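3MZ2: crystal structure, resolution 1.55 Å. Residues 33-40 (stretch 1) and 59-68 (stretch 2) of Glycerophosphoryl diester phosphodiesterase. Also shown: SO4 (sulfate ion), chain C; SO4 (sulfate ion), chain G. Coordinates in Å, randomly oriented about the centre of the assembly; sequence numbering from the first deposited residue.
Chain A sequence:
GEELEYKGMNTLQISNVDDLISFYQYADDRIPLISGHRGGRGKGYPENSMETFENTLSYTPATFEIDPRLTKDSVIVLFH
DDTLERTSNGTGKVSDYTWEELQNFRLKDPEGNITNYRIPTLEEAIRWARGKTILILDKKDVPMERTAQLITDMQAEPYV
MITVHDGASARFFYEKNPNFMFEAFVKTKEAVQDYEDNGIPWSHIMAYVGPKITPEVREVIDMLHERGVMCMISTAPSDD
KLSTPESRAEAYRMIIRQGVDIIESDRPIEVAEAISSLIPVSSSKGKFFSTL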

# COMPACT_ATOMS: atom_id res chain seq x y z
N LEU A 33 23.56 -4.64 -12.93
CA LEU A 33 22.79 -3.39 -12.96
C LEU A 33 22.55 -2.80 -11.57
O LEU A 33 22.52 -3.53 -10.58
CB LEU A 33 21.48 -3.61 -13.67
CG LEU A 33 21.60 -4.03 -15.11
CD1 LEU A 33 20.17 -4.14 -15.71
CD2 LEU A 33 22.48 -3.09 -16.01
N ILE A 34 22.38 -1.49 -11.47
CA ILE A 34 22.11 -0.80 -10.23
C ILE A 34 20.86 0.05 -10.38
O ILE A 34 20.64 0.74 -11.41
CB ILE A 34 23.27 0.10 -9.83
CG1 ILE A 34 24.58 -0.69 -9.63
CG2 ILE A 34 22.99 0.87 -8.50
CD1 ILE A 34 25.86 0.17 -9.32
N SER A 35 20.02 -0.01 -9.36
CA SER A 35 18.82 0.83 -9.30
C SER A 35 18.83 1.61 -8.00
O SER A 35 19.10 1.04 -6.94
CB SER A 35 17.57 -0.04 -9.45
OG SER A 35 16.41 0.73 -9.66
N GLY A 36 18.58 2.92 -8.08
CA GLY A 36 18.54 3.78 -6.92
C GLY A 36 17.21 3.68 -6.25
O GLY A 36 16.19 4.14 -6.79
N HIS A 37 17.18 3.07 -5.08
CA HIS A 37 15.99 3.03 -4.23
C HIS A 37 15.56 4.41 -3.77
O HIS A 37 16.33 5.18 -3.15
CB HIS A 37 16.27 2.17 -3.00
CG HIS A 37 15.08 1.92 -2.12
ND1 HIS A 37 14.97 2.45 -0.85
CD2 HIS A 37 13.98 1.16 -2.30
CE1 HIS A 37 13.86 2.02 -0.28
NE2 HIS A 37 13.24 1.22 -1.14
N ARG A 38 14.29 4.73 -4.08
CA ARG A 38 13.68 6.03 -3.79
C ARG A 38 14.56 7.11 -4.36
O ARG A 38 14.66 8.17 -3.78
CB ARG A 38 13.45 6.26 -2.28
CG ARG A 38 12.59 5.25 -1.54
CD ARG A 38 12.43 5.64 -0.07
NE ARG A 38 11.94 4.58 0.82
CZ ARG A 38 12.15 4.53 2.13
NH1 ARG A 38 12.81 5.50 2.75
NH2 ARG A 38 11.67 3.52 2.85
N GLY A 39 15.27 6.79 -5.45
CA GLY A 39 16.24 7.63 -6.08
C GLY A 39 17.69 7.55 -5.68
O GLY A 39 18.52 8.15 -6.32
N GLY A 40 18.03 6.77 -4.65
CA GLY A 40 19.33 6.87 -3.98
C GLY A 40 19.34 8.07 -3.03
O GLY A 40 18.51 8.98 -3.16
S SO4 C . 10.13 1.21 0.23
O1 SO4 C . 10.39 2.48 -0.46
O2 SO4 C . 10.53 0.13 -0.67
O3 SO4 C . 10.90 1.09 1.48
O4 SO4 C . 8.70 1.21 0.63
S SO4 G . 14.33 4.47 5.92
O1 SO4 G . 15.18 5.41 6.67
O2 SO4 G . 14.72 4.50 4.52
O3 SO4 G . 14.52 3.12 6.47
O4 SO4 G . 12.91 4.82 5.96
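Stretch 2 59-68: YTPATFEIDP

Residues 63-66 of stretch 2 form an extended strand that runs parallel to strand 33-36, with an angle of 32° between their N-to-C directions, a signed crossing angle of -32° and a closest axial approach of 4.4 Å. The register follows from two parallel bridges, Ser35 with Thr63 (CA to CA 4.6 Å) and Gly36 with Phe64 (CA to CA 4.7 Å). Three backbone hydrogen bonds fix it: Thr63 N to Ile34 O at 3.1 Å, Gly36 N to Thr63 O at 2.8 Å and Glu65 N to Gly36 O at 3.0 Å, with N-H...O angles of 155° to 169°. Before the strand, a water links Ile34 N (3.0 Å) to Pro61 O (2.8 Å).

Ser35 and Thr63 project from the same sheet face, where Ser35 OG and Thr63 OG1 hydrogen-bond at 2.8 Å. Phe64 occupies the other face beside Gly36; an ideal CB on Gly36 would lie a tight 3.0 Å from Phe64 CD1. Ile34 CD1 reaches Thr60 OG1 at 3.6 Å. Glu65 starts sideways, yet its carboxylate turns back so that OE1 accepts a hydrogen bond from Arg38 N at 2.9 Å. Beyond it, Asp67 points toward stretch 1, placing OD2 3.2 Å from Arg38 CG, whereas Arg38 NE binds O1 of the chain C sulfate at 2.9 Å.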

# COMPACT_ATOMS: atom_id res chain seq x y z
N TYR A 59 28.34 9.12 -11.24
CA TYR A 59 29.19 8.00 -10.79
C TYR A 59 28.88 6.65 -11.43
O TYR A 59 29.76 5.81 -11.60
CB TYR A 59 29.07 7.83 -9.28
CG TYR A 59 29.57 8.98 -8.47
CD1 TYR A 59 28.74 10.02 -8.13
CD2 TYR A 59 30.88 9.00 -7.98
CE1 TYR A 59 29.18 11.10 -7.37
CE2 TYR A 59 31.34 10.07 -7.20
CZ TYR A 59 30.48 11.12 -6.90
OH TYR A 59 30.88 12.20 -6.13
N THR A 60 27.61 6.40 -11.77
CA THR A 60 27.21 5.14 -12.32
C THR A 60 25.99 5.20 -13.19
O THR A 60 25.09 5.98 -12.90
CB THR A 60 26.94 4.13 -11.13
OG1 THR A 60 26.61 2.83 -11.64
CG2 THR A 60 25.82 4.64 -10.18
N PRO A 61 25.89 4.35 -14.23
CA PRO A 61 24.56 4.17 -14.83
C PRO A 61 23.63 3.55 -13.81
O PRO A 61 24.06 2.74 -13.00
CB PRO A 61 24.82 3.21 -15.99
CG PRO A 61 26.06 2.57 -15.70
CD PRO A 61 26.88 3.45 -14.85
N ALA A 62 22.36 3.97 -13.81
CA ALA A 62 21.40 3.41 -12.90
C ALA A 62 19.99 3.72 -13.43
O ALA A 62 19.82 4.64 -14.22
CB ALA A 62 21.57 4.01 -11.49
N THR A 63 19.03 2.93 -12.97
CA THR A 63 17.62 3.23 -13.04
C THR A 63 17.21 3.78 -11.68
O THR A 63 17.99 3.71 -10.73
CB THR A 63 16.78 2.01 -13.34
OG1 THR A 63 17.08 0.99 -12.38
CG2 THR A 63 17.11 1.48 -14.75
N PHE A 64 16.04 4.39 -11.61
CA PHE A 64 15.56 5.00 -10.36
C PHE A 64 14.14 4.55 -10.04
O PHE A 64 13.22 4.78 -10.80
CB PHE A 64 15.65 6.54 -10.45
CG PHE A 64 17.06 7.04 -10.66
CD1 PHE A 64 17.96 6.95 -9.64
CD2 PHE A 64 17.50 7.46 -11.87
CE1 PHE A 64 19.27 7.39 -9.80
CE2 PHE A 64 18.82 7.88 -12.05
CZ PHE A 64 19.73 7.80 -11.01
N GLU A 65 13.98 3.99 -8.85
CA GLU A 65 12.69 3.59 -8.32
C GLU A 65 12.21 4.78 -7.49
O GLU A 65 12.95 5.29 -6.66
CB GLU A 65 12.91 2.37 -7.44
CG GLU A 65 11.61 1.84 -6.89
CD GLU A 65 11.25 2.33 -5.52
OE1 GLU A 65 12.02 3.05 -4.86
OE2 GLU A 65 10.13 1.95 -5.09
N ILE A 66 11.01 5.28 -7.76
CA ILE A 66 10.54 6.52 -7.17
C ILE A 66 9.12 6.36 -6.63
O ILE A 66 8.40 5.38 -6.96
CB ILE A 66 10.66 7.69 -8.21
CG1 ILE A 66 9.82 7.42 -9.46
CG2 ILE A 66 12.15 7.86 -8.60
CD1 ILE A 66 9.83 8.52 -10.55
N ASP A 67 8.70 7.34 -5.83
CA ASP A 67 7.46 7.29 -5.05
C ASP A 67 6.46 8.40 -5.44
O ASP A 67 6.45 9.47 -4.82
CB ASP A 67 7.80 7.43 -3.54
CG ASP A 67 8.72 6.32 -3.06
OD1 ASP A 67 8.27 5.16 -3.10
OD2 ASP A 67 9.86 6.62 -2.64
N PRO A 68 5.62 8.16 -6.46
CA PRO A 68 4.61 9.13 -6.87
C PRO A 68 3.45 9.18 -5.88
O PRO A 68 2.97 8.14 -5.42
CB PRO A 68 4.13 8.64 -8.25
CG PRO A 68 4.84 7.40 -8.54
CD PRO A 68 5.59 6.96 -7.31
O HOH W 1 23.36 0.10 -13.80